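Local coordinates for bromo domain containing protein (PDB 5U9N) that probably recognises acetyl-lysine through this second bromodomain, here with the inhibitor bromosporine bound in its pocket, at residues Glu98-Val103 / Asn136-Ser141; Leu105-Cys110 / Lys128-Lys133; Arg15-Leu20 / Cys55-Ile60. All coordinates share one frame; numbering follows the deposited sequence.

Contact 1 of 3, residues Glu98-Val103 / Asn136-Ser141; sequences EFERLV and NLWNKS
Trp138 sets its indole against two consecutive residues of the facing helix, Phe99 and Glu100, and carries all of the contact from its own side. The indole is brought across by a first torsion that sets CG roughly opposite the backbone N (chi1 -159°), with the ring beside the carbonyl carbon and directed at the other helix. Its six-membered ring meets Phe99, whose CD2 lies 3.6 Å from Trp138 CH2, and Phe99 CE2 follows at 3.9 Å from Trp138 CZ3. The two planes are inclined by 34° with centroids 5.6 Å apart, an oblique meeting in which neither ring is laid flat on the other. Within its own helix, Phe99 has Val103 CG2 3.5 Å above one ring face, toward the rim, which probably limits how far the ring can turn. The pyrrole side of the indole belongs to Glu100. The extended glutamate chain crosses the indole obliquely, with Glu100 CG 3.5 Å from Trp138 NE1. From NE1 a weak, bent hydrogen bond of 3.0 Å goes to Glu100 OE1 (N-H...O 144°), the oxygen standing at the indole edge near its plane while the carboxylate is turned steeply against it. Glu100 OE2 is drawn to Lys104 by a salt bridge, so the two carboxylate oxygens serve different partners, and the lysine charge would probably take up part of the acid's negative charge. Phe134 and Phe144 also meet the indole, and Ile60, Leu64 and Cys13 pack on Phe99. Such an aromatic interior with one polar bond at its margin joins the antiparallel helices 96-113 and 122-139 of the bromodomain four-helix bundle, at the end remote from the bromosporine pocket.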
loop_
_atom_site.group_PDB
_atom_site.type_symbol
_atom_site.label_atom_id
_atom_site.label_comp_id
_atom_site.label_asym_id
_atom_site.label_seq_id
_atom_site.Cartn_x
_atom_site.Cartn_y
_atom_site.Cartn_z
ATOM N N GLU A 98 5.598 -6.804 8.648
ATOM C CA GLU A 98 4.355 -6.044 8.797
ATOM C C GLU A 98 4.223 -5.001 7.653
ATOM O O GLU A 98 3.124 -4.787 7.153
ATOM C CB GLU A 98 4.274 -5.348 10.179
ATOM C CG GLU A 98 3.088 -4.394 10.274
ATOM C CD GLU A 98 2.564 -4.111 11.662
ATOM O OE1 GLU A 98 1.337 -3.893 11.793
ATOM O OE2 GLU A 98 3.380 -4.054 12.610
ATOM N N PHE A 99 5.331 -4.344 7.259
ATOM C CA PHE A 99 5.276 -3.392 6.159
ATOM C C PHE A 99 4.798 -4.101 4.896
ATOM O O PHE A 99 3.923 -3.574 4.190
ATOM C CB PHE A 99 6.657 -2.741 5.908
ATOM C CG PHE A 99 6.675 -1.787 4.741
ATOM C CD1 PHE A 99 6.247 -0.482 4.887
ATOM C CD2 PHE A 99 7.041 -2.217 3.484
ATOM C CE1 PHE A 99 6.220 0.384 3.794
ATOM C CE2 PHE A 99 7.070 -1.331 2.410
ATOM C CZ PHE A 99 6.627 -0.049 2.568
ATOM N N GLU A 100 5.363 -5.295 4.604
ATOM C CA GLU A 100 4.951 -6.074 3.429
ATOM C C GLU A 100 3.437 -6.365 3.472
ATOM O O GLU A 100 2.736 -6.183 2.477
ATOM C CB GLU A 100 5.731 -7.379 3.349
ATOM C CG GLU A 100 5.512 -8.134 2.051
ATOM C CD GLU A 100 6.109 -9.524 2.004
ATOM O OE1 GLU A 100 7.097 -9.775 2.731
ATOM O OE2 GLU A 100 5.612 -10.351 1.205
ATOM N N ARG A 101 2.950 -6.837 4.613
ATOM C CA ARG A 101 1.524 -7.110 4.797
ATOM C C ARG A 101 0.646 -5.876 4.483
ATOM O O ARG A 101 -0.356 -5.991 3.779
ATOM C CB ARG A 101 1.262 -7.548 6.228
ATOM C CG ARG A 101 -0.163 -8.020 6.448
ATOM C CD ARG A 101 -0.389 -8.542 7.849
ATOM N NE ARG A 101 -0.588 -7.460 8.800
ATOM C CZ ARG A 101 -1.691 -6.710 8.877
ATOM N NH1 ARG A 101 -1.788 -5.754 9.792
ATOM N NH2 ARG A 101 -2.701 -6.906 8.029
ATOM N N LEU A 102 1.011 -4.719 5.038
ATOM C CA LEU A 102 0.206 -3.515 4.925
ATOM C C LEU A 102 0.168 -3.012 3.486
ATOM O O LEU A 102 -0.894 -2.641 2.999
ATOM C CB LEU A 102 0.741 -2.418 5.872
ATOM C CG LEU A 102 0.451 -2.619 7.394
ATOM C CD1 LEU A 102 1.086 -1.466 8.229
ATOM C CD2 LEU A 102 -1.061 -2.694 7.683
ATOM N N VAL A 103 1.300 -3.018 2.798
ATOM C CA VAL A 103 1.329 -2.583 1.397
ATOM C C VAL A 103 0.471 -3.526 0.535
ATOM O O VAL A 103 -0.324 -3.047 -0.268
ATOM C CB VAL A 103 2.767 -2.479 0.852
ATOM C CG1 VAL A 103 2.760 -2.312 -0.661
ATOM C CG2 VAL A 103 3.514 -1.320 1.519
ATOM N N ASN A 136 8.518 -6.890 -7.367
ATOM C CA ASN A 136 9.804 -6.798 -8.039
ATOM C C ASN A 136 10.804 -5.940 -7.240
ATOM O O ASN A 136 11.983 -6.279 -7.194
ATOM C CB ASN A 136 9.634 -6.247 -9.456
ATOM C CG ASN A 136 9.300 -7.340 -10.451
ATOM O OD1 ASN A 136 10.194 -8.000 -11.004
ATOM N ND2 ASN A 136 8.013 -7.658 -10.589
ATOM N N LEU A 137 10.342 -4.839 -6.624
ATOM C CA LEU A 137 11.201 -3.995 -5.794
ATOM C C LEU A 137 11.564 -4.720 -4.507
ATOM O O LEU A 137 12.728 -4.732 -4.100
ATOM C CB LEU A 137 10.485 -2.674 -5.443
ATOM C CG LEU A 137 10.166 -1.743 -6.616
ATOM C CD1 LEU A 137 9.467 -0.512 -6.144
ATOM C CD2 LEU A 137 11.419 -1.379 -7.379
ATOM N N TRP A 138 10.565 -5.304 -3.859
ATOM C CA TRP A 138 10.736 -6.018 -2.593
ATOM C C TRP A 138 11.684 -7.217 -2.724
ATOM O O TRP A 138 12.551 -7.403 -1.879
ATOM C CB TRP A 138 9.367 -6.497 -2.093
ATOM C CG TRP A 138 9.309 -6.794 -0.632
ATOM C CD1 TRP A 138 8.934 -7.963 -0.054
ATOM C CD2 TRP A 138 9.458 -5.854 0.428
ATOM N NE1 TRP A 138 8.881 -7.819 1.305
ATOM C CE2 TRP A 138 9.166 -6.527 1.629
ATOM C CE3 TRP A 138 9.868 -4.518 0.485
ATOM C CZ2 TRP A 138 9.326 -5.930 2.872
ATOM C CZ3 TRP A 138 9.946 -3.901 1.719
ATOM C CH2 TRP A 138 9.685 -4.611 2.898
ATOM N N ASN A 139 11.519 -8.023 -3.774
ATOM C CA ASN A 139 12.338 -9.225 -3.985
ATOM C C ASN A 139 13.831 -8.920 -4.227
ATOM O O ASN A 139 14.643 -9.798 -3.988
ATOM C CB ASN A 139 11.814 -10.034 -5.164
ATOM C CG ASN A 139 10.492 -10.704 -4.907
ATOM O OD1 ASN A 139 9.996 -10.751 -3.775
ATOM N ND2 ASN A 139 9.878 -11.212 -5.968
ATOM N N LYS A 140 14.181 -7.714 -4.750
ATOM C CA LYS A 140 15.574 -7.362 -5.032
ATOM C C LYS A 140 16.140 -6.394 -3.938
ATOM O O LYS A 140 17.295 -5.977 -4.048
ATOM C CB LYS A 140 15.711 -6.749 -6.481
ATOM C CG LYS A 140 15.456 -5.260 -6.603
ATOM C CD LYS A 140 15.208 -4.836 -8.071
ATOM C CE LYS A 140 14.791 -3.370 -8.218
ATOM N NZ LYS A 140 15.925 -2.490 -8.641
ATOM N N SER A 141 15.376 -6.184 -2.816
ATOM C CA SER A 141 15.740 -5.280 -1.710
ATOM C C SER A 141 16.504 -5.996 -0.555
ATOM O O SER A 141 16.193 -7.134 -0.224
ATOM C CB SER A 141 14.469 -4.634 -1.142
ATOM O OG SER A 141 14.686 -3.956 0.084
#

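Contact 2 of 3, residues Leu105-Cys110 / Lys128-Lys133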
loop_
_atom_site.group_PDB
_atom_site.type_symbol
_atom_site.label_atom_id
_atom_site.label_comp_id
_atom_site.label_asym_id
_atom_site.label_seq_id
_atom_site.Cartn_x
_atom_site.Cartn_y
_atom_site.Cartn_z
ATOM N N LEU A 105 -1.971 -5.403 1.515
ATOM C CA LEU A 105 -3.368 -5.226 1.962
ATOM C C LEU A 105 -4.094 -4.149 1.118
ATOM O O LEU A 105 -5.275 -4.291 0.832
ATOM C CB LEU A 105 -3.382 -4.829 3.462
ATOM C CG LEU A 105 -4.721 -4.531 4.096
ATOM C CD1 LEU A 105 -5.586 -5.766 4.157
ATOM C CD2 LEU A 105 -4.531 -3.968 5.467
ATOM N N ILE A 106 -3.379 -3.079 0.749
ATOM C CA ILE A 106 -3.883 -1.984 -0.093
ATOM C C ILE A 106 -4.341 -2.538 -1.442
ATOM O O ILE A 106 -5.393 -2.170 -1.929
ATOM C CB ILE A 106 -2.763 -0.900 -0.293
ATOM C CG1 ILE A 106 -2.476 -0.165 1.018
ATOM C CG2 ILE A 106 -3.135 0.128 -1.394
ATOM C CD1 ILE A 106 -1.256 0.759 0.962
ATOM N N PHE A 107 -3.519 -3.358 -2.070
ATOM C CA PHE A 107 -3.815 -3.896 -3.400
ATOM C C PHE A 107 -4.856 -5.033 -3.369
ATOM O O PHE A 107 -5.645 -5.108 -4.302
ATOM C CB PHE A 107 -2.520 -4.374 -4.081
ATOM C CG PHE A 107 -1.454 -3.292 -4.155
ATOM C CD1 PHE A 107 -1.786 -1.983 -4.493
ATOM C CD2 PHE A 107 -0.136 -3.570 -3.823
ATOM C CE1 PHE A 107 -0.819 -0.980 -4.500
ATOM C CE2 PHE A 107 0.825 -2.556 -3.805
ATOM C CZ PHE A 107 0.468 -1.263 -4.111
ATOM N N SER A 108 -4.912 -5.872 -2.303
ATOM C CA SER A 108 -5.903 -6.938 -2.231
ATOM C C SER A 108 -7.270 -6.393 -1.889
ATOM O O SER A 108 -8.273 -6.960 -2.328
ATOM C CB SER A 108 -5.496 -8.003 -1.213
ATOM O OG SER A 108 -5.400 -7.508 0.109
ATOM N N ASN A 109 -7.340 -5.314 -1.090
ATOM C CA ASN A 109 -8.638 -4.693 -0.776
ATOM C C ASN A 109 -9.232 -4.096 -2.056
ATOM O O ASN A 109 -10.416 -4.264 -2.337
ATOM C CB ASN A 109 -8.480 -3.589 0.283
ATOM C CG ASN A 109 -8.177 -4.102 1.664
ATOM O OD1 ASN A 109 -8.279 -5.296 1.949
ATOM N ND2 ASN A 109 -7.782 -3.205 2.550
ATOM N N CYS A 110 -8.391 -3.455 -2.845
ATOM C CA CYS A 110 -8.804 -2.865 -4.101
ATOM C C CYS A 110 -9.244 -3.948 -5.087
ATOM O O CYS A 110 -10.213 -3.758 -5.801
ATOM C CB CYS A 110 -7.680 -2.015 -4.680
ATOM S SG CYS A 110 -8.090 -1.236 -6.249
ATOM N N LYS A 128 -3.331 -4.327 -9.401
ATOM C CA LYS A 128 -2.590 -5.498 -9.842
ATOM C C LYS A 128 -1.164 -5.130 -10.309
ATOM O O LYS A 128 -0.241 -5.883 -10.045
ATOM C CB LYS A 128 -3.353 -6.202 -10.978
ATOM C CG LYS A 128 -2.797 -7.562 -11.389
ATOM C CD LYS A 128 -2.907 -8.620 -10.256
ATOM C CE LYS A 128 -2.367 -9.980 -10.646
ATOM N NZ LYS A 128 -3.107 -10.572 -11.802
ATOM N N GLN A 129 -0.993 -3.996 -10.988
ATOM C CA GLN A 129 0.316 -3.598 -11.530
ATOM C C GLN A 129 1.203 -2.998 -10.457
ATOM O O GLN A 129 2.415 -3.131 -10.543
ATOM C CB GLN A 129 0.166 -2.600 -12.691
ATOM C CG GLN A 129 -0.395 -3.232 -13.960
ATOM C CD GLN A 129 -0.972 -2.189 -14.898
ATOM O OE1 GLN A 129 -0.537 -1.021 -14.921
ATOM N NE2 GLN A 129 -1.956 -2.588 -15.707
ATOM N N SER A 130 0.629 -2.316 -9.473
ATOM C CA SER A 130 1.426 -1.784 -8.362
ATOM C C SER A 130 1.873 -2.927 -7.449
ATOM O O SER A 130 2.968 -2.868 -6.911
ATOM C CB SER A 130 0.656 -0.730 -7.579
ATOM O OG SER A 130 0.688 0.502 -8.275
ATOM N N LEU A 131 1.043 -3.972 -7.297
ATOM C CA LEU A 131 1.421 -5.175 -6.559
ATOM C C LEU A 131 2.575 -5.884 -7.279
ATOM O O LEU A 131 3.491 -6.384 -6.635
ATOM C CB LEU A 131 0.228 -6.125 -6.434
ATOM C CG LEU A 131 0.550 -7.526 -5.867
ATOM C CD1 LEU A 131 1.001 -7.432 -4.430
ATOM C CD2 LEU A 131 -0.639 -8.430 -5.964
ATOM N N ASN A 132 2.509 -5.947 -8.606
ATOM C CA ASN A 132 3.560 -6.560 -9.403
ATOM C C ASN A 132 4.850 -5.731 -9.302
ATOM O O ASN A 132 5.920 -6.293 -9.119
ATOM C CB ASN A 132 3.119 -6.701 -10.856
ATOM C CG ASN A 132 2.046 -7.747 -11.073
ATOM O OD1 ASN A 132 1.456 -8.292 -10.124
ATOM N ND2 ASN A 132 1.734 -8.016 -12.338
ATOM N N LYS A 133 4.738 -4.397 -9.380
ATOM C CA LYS A 133 5.883 -3.506 -9.197
ATOM C C LYS A 133 6.436 -3.654 -7.772
ATOM O O LYS A 133 7.641 -3.670 -7.596
ATOM C CB LYS A 133 5.479 -2.044 -9.463
ATOM C CG LYS A 133 6.643 -1.020 -9.313
ATOM C CD LYS A 133 7.698 -1.163 -10.415
ATOM C CE LYS A 133 8.758 -0.083 -10.309
ATOM N NZ LYS A 133 9.758 -0.152 -11.415
#
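The last two long helices of the bromodomain four-helix bundle, 96-113 and 122-139, run antiparallel and come close together here, beside the pocket that holds bromosporine. Phe107 fills the interface from one side, against Ser130 and Leu131 on the other, and Phe107 and Leu131 lie only 6.2 Å apart CA to CA. The phenyl ring lies over helix backbone rather than between side chains. Leu131 N stands 3.7 Å above one ring face and Ser130 C 3.8 Å above it, both displaced toward the rim, so the peptide group joining the two residues covers that side. Ser130 touches the ring with its CB, 3.4 Å from Phe107 CE1 and 3.5 Å from Phe107 CZ. No hydrogen bond crosses between the segments; the ring meets a peptide face and the carbons CB of Ser130 and CA and CB of Leu131. Phe107 holds CG beside its own backbone N and opposite the carbonyl carbon (chi1 -55°), which swings the ring out to the partner helix. Leu131 makes the contrary choice, with CG opposite its N (chi1 171°); its isobutyl branch leads off beside Lys104 and Met111, leaving mainly the root of the side chain for Phe107. Phe29 meets the Phe107 ring edge-to-face, and Tyr57 packs on it as well, so the ring is built into the bundle from several directions. One turn further along helix 96-113, Cys110 touches bromosporine, while the Phe107 side chain stays about 8 Å from the nearest part of the ligand; Phe107 thus belongs to the scaffold behind the pocket and not to its wall. On the Leu131 side the ring closes the contact through CD2, which is 3.5 Å from Leu131 CA and 3.7 Å from Leu131 CB.

Contact 3 of 3, residues Arg15-Leu20 / Cys55-Ile60; sequences RILNLL and CDYITI
The oxygen of water 1 is gripped from both sides of the contact: it donates a 2.7 Å hydrogen bond to Leu20 O and makes another, also 2.7 Å, with Tyr57 OH. It lies in the plane of the phenol ring, at its edge. The water thus links the last residue of helix 9-20 to a side chain from the first turn of helix 57-65, giving an oxygen of each of these two buried residues a partner. Around this bridge the packing is van der Waals, mostly through the carbons of Leu17, Leu20 and the phenol. Leu20 CB approaches Tyr57 OH to 3.7 Å, the two side chains crossing nearly at right angles. At the other end of the phenol, Leu17 CD1 is 3.7 Å from Tyr57 CD1 and 4.4 Å from Ile60 CG2. Leu17 reaches there because its CG is turned opposite the backbone N (chi1 -166°), and its second methyl, CD2, rests 3.7 Å from Tyr57 O. The start of helix 57-65 is capped by Asp56, whose OD1 accepts from Thr59 OG1 at 2.7 Å and from Thr59 N at 3.2 Å, on the syn and anti sides but from the same face of the carboxylate. Ile106 and Phe107 pack on Tyr57, Phe99 on Ile60 and Phe134 on Leu20, so all four helices, 9-20, 57-65, 96-113 and 122-139, meet around it.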
loop_
_atom_site.group_PDB
_atom_site.type_symbol
_atom_site.label_atom_id
_atom_site.label_comp_id
_atom_site.label_asym_id
_atom_site.label_seq_id
_atom_site.Cartn_x
_atom_site.Cartn_y
_atom_site.Cartn_z
ATOM N N ARG A 15 11.707 4.307 0.765
ATOM C CA ARG A 15 12.232 4.393 -0.609
ATOM C C ARG A 15 11.302 3.634 -1.568
ATOM O O ARG A 15 10.900 4.183 -2.592
ATOM C CB ARG A 15 13.652 3.794 -0.681
ATOM C CG ARG A 15 14.331 3.959 -2.034
ATOM C CD ARG A 15 15.665 3.211 -2.101
ATOM N NE ARG A 15 15.496 1.746 -2.093
ATOM C CZ ARG A 15 15.160 1.001 -3.149
ATOM N NH1 ARG A 15 14.924 1.569 -4.325
ATOM N NH2 ARG A 15 15.046 -0.313 -3.030
ATOM N N ILE A 16 10.958 2.380 -1.225
ATOM C CA ILE A 16 10.107 1.542 -2.071
ATOM C C ILE A 16 8.677 2.117 -2.151
ATOM O O ILE A 16 8.097 2.147 -3.232
ATOM C CB ILE A 16 10.107 0.079 -1.566
ATOM C CG1 ILE A 16 11.478 -0.567 -1.875
ATOM C CG2 ILE A 16 8.943 -0.734 -2.203
ATOM C CD1 ILE A 16 11.710 -1.882 -1.210
ATOM N N LEU A 17 8.136 2.583 -1.029
ATOM C CA LEU A 17 6.820 3.239 -0.992
ATOM C C LEU A 17 6.795 4.445 -1.942
ATOM O O LEU A 17 5.844 4.608 -2.706
ATOM C CB LEU A 17 6.519 3.706 0.439
ATOM C CG LEU A 17 5.070 4.102 0.727
ATOM C CD1 LEU A 17 4.194 2.880 0.883
ATOM C CD2 LEU A 17 4.993 4.950 1.984
ATOM N N ASN A 18 7.855 5.268 -1.913
ATOM C CA ASN A 18 7.973 6.430 -2.792
ATOM C C ASN A 18 8.069 6.031 -4.269
ATOM O O ASN A 18 7.660 6.809 -5.124
ATOM C CB ASN A 18 9.199 7.283 -2.411
ATOM C CG ASN A 18 8.962 8.197 -1.231
ATOM O OD1 ASN A 18 7.825 8.468 -0.836
ATOM N ND2 ASN A 18 10.033 8.754 -0.690
ATOM N N LEU A 19 8.636 4.855 -4.574
ATOM C CA LEU A 19 8.691 4.367 -5.951
ATOM C C LEU A 19 7.297 3.870 -6.417
ATOM O O LEU A 19 6.961 4.052 -7.572
ATOM C CB LEU A 19 9.740 3.254 -6.113
ATOM C CG LEU A 19 11.180 3.709 -6.085
ATOM C CD1 LEU A 19 12.100 2.545 -5.859
ATOM C CD2 LEU A 19 11.563 4.426 -7.391
ATOM N N LEU A 20 6.474 3.301 -5.521
ATOM C CA LEU A 20 5.098 2.922 -5.896
ATOM C C LEU A 20 4.211 4.139 -6.131
ATOM O O LEU A 20 3.179 4.011 -6.790
ATOM C CB LEU A 20 4.457 2.072 -4.817
ATOM C CG LEU A 20 5.005 0.704 -4.622
ATOM C CD1 LEU A 20 4.371 0.079 -3.429
ATOM C CD2 LEU A 20 4.820 -0.136 -5.870
ATOM N N CYS A 55 -6.466 0.437 4.259
ATOM C CA CYS A 55 -5.094 0.918 4.392
ATOM C C CYS A 55 -4.704 1.812 3.192
ATOM O O CYS A 55 -5.398 1.820 2.167
ATOM C CB CYS A 55 -4.129 -0.253 4.545
ATOM S SG CYS A 55 -2.517 0.211 5.225
ATOM N N ASP A 56 -3.577 2.556 3.315
ATOM C CA ASP A 56 -3.108 3.450 2.237
ATOM C C ASP A 56 -1.688 3.927 2.511
ATOM O O ASP A 56 -1.171 3.714 3.600
ATOM C CB ASP A 56 -4.051 4.646 2.066
ATOM C CG ASP A 56 -4.529 5.202 3.379
ATOM O OD1 ASP A 56 -3.783 5.992 3.990
ATOM O OD2 ASP A 56 -5.593 4.747 3.865
ATOM N N TYR A 57 -1.056 4.549 1.507
ATOM C CA TYR A 57 0.361 4.930 1.559
ATOM C C TYR A 57 0.658 5.943 2.624
ATOM O O TYR A 57 1.674 5.817 3.300
ATOM C CB TYR A 57 0.839 5.502 0.204
ATOM C CG TYR A 57 0.773 4.559 -0.986
ATOM C CD1 TYR A 57 0.879 3.175 -0.819
ATOM C CD2 TYR A 57 0.714 5.050 -2.283
ATOM C CE1 TYR A 57 0.893 2.312 -1.916
ATOM C CE2 TYR A 57 0.725 4.199 -3.383
ATOM C CZ TYR A 57 0.813 2.832 -3.198
ATOM O OH TYR A 57 0.837 2.004 -4.296
ATOM N N ILE A 58 -0.157 6.987 2.741
ATOM C CA ILE A 58 0.115 8.040 3.732
ATOM C C ILE A 58 -0.009 7.455 5.154
ATOM O O ILE A 58 0.788 7.814 6.022
ATOM C CB ILE A 58 -0.805 9.285 3.513
ATOM C CG1 ILE A 58 -0.264 10.509 4.296
ATOM C CG2 ILE A 58 -2.269 9.008 3.913
ATOM C CD1 ILE A 58 1.199 10.961 3.874
ATOM N N THR A 59 -0.946 6.494 5.362
ATOM C CA THR A 59 -1.126 5.823 6.665
ATOM C C THR A 59 0.094 4.925 6.975
ATOM O O THR A 59 0.542 4.895 8.103
ATOM C CB THR A 59 -2.434 5.014 6.684
ATOM O OG1 THR A 59 -3.525 5.910 6.630
ATOM C CG2 THR A 59 -2.571 4.161 7.928
ATOM N N ILE A 60 0.627 4.227 5.975
ATOM C CA ILE A 60 1.822 3.392 6.157
ATOM C C ILE A 60 3.033 4.291 6.438
ATOM O O ILE A 60 3.811 3.993 7.348
ATOM C CB ILE A 60 2.071 2.478 4.927
ATOM C CG1 ILE A 60 0.974 1.422 4.810
ATOM C CG2 ILE A 60 3.439 1.805 5.033
ATOM C CD1 ILE A 60 1.051 0.564 3.494
HETATM O O HOH W 1 0.733 2.844 -6.874
#

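How the contacts relate
All three contacts are buried, but only contact 1 has a partly exposed charged residue at its margin. Contacts 1 and 2 fasten the same helix pair, 96-113 and 122-139, with the centres of the two contacts about 11 Å apart: the first through a large indole and a weak polar bond, the second through a ring on backbone, nearer the ligand pocket. Contact 3 joins the other pair, 9-20 and 57-65, and uses a bridging water instead of a direct hydrogen bond. It ties the pairs together: Phe99 CE1 of contact 1 touches Ile60 CG2 at 3.4 Å, and Phe107 CZ of contact 2 packs 3.3 Å from Tyr57 OH, making one continuous core.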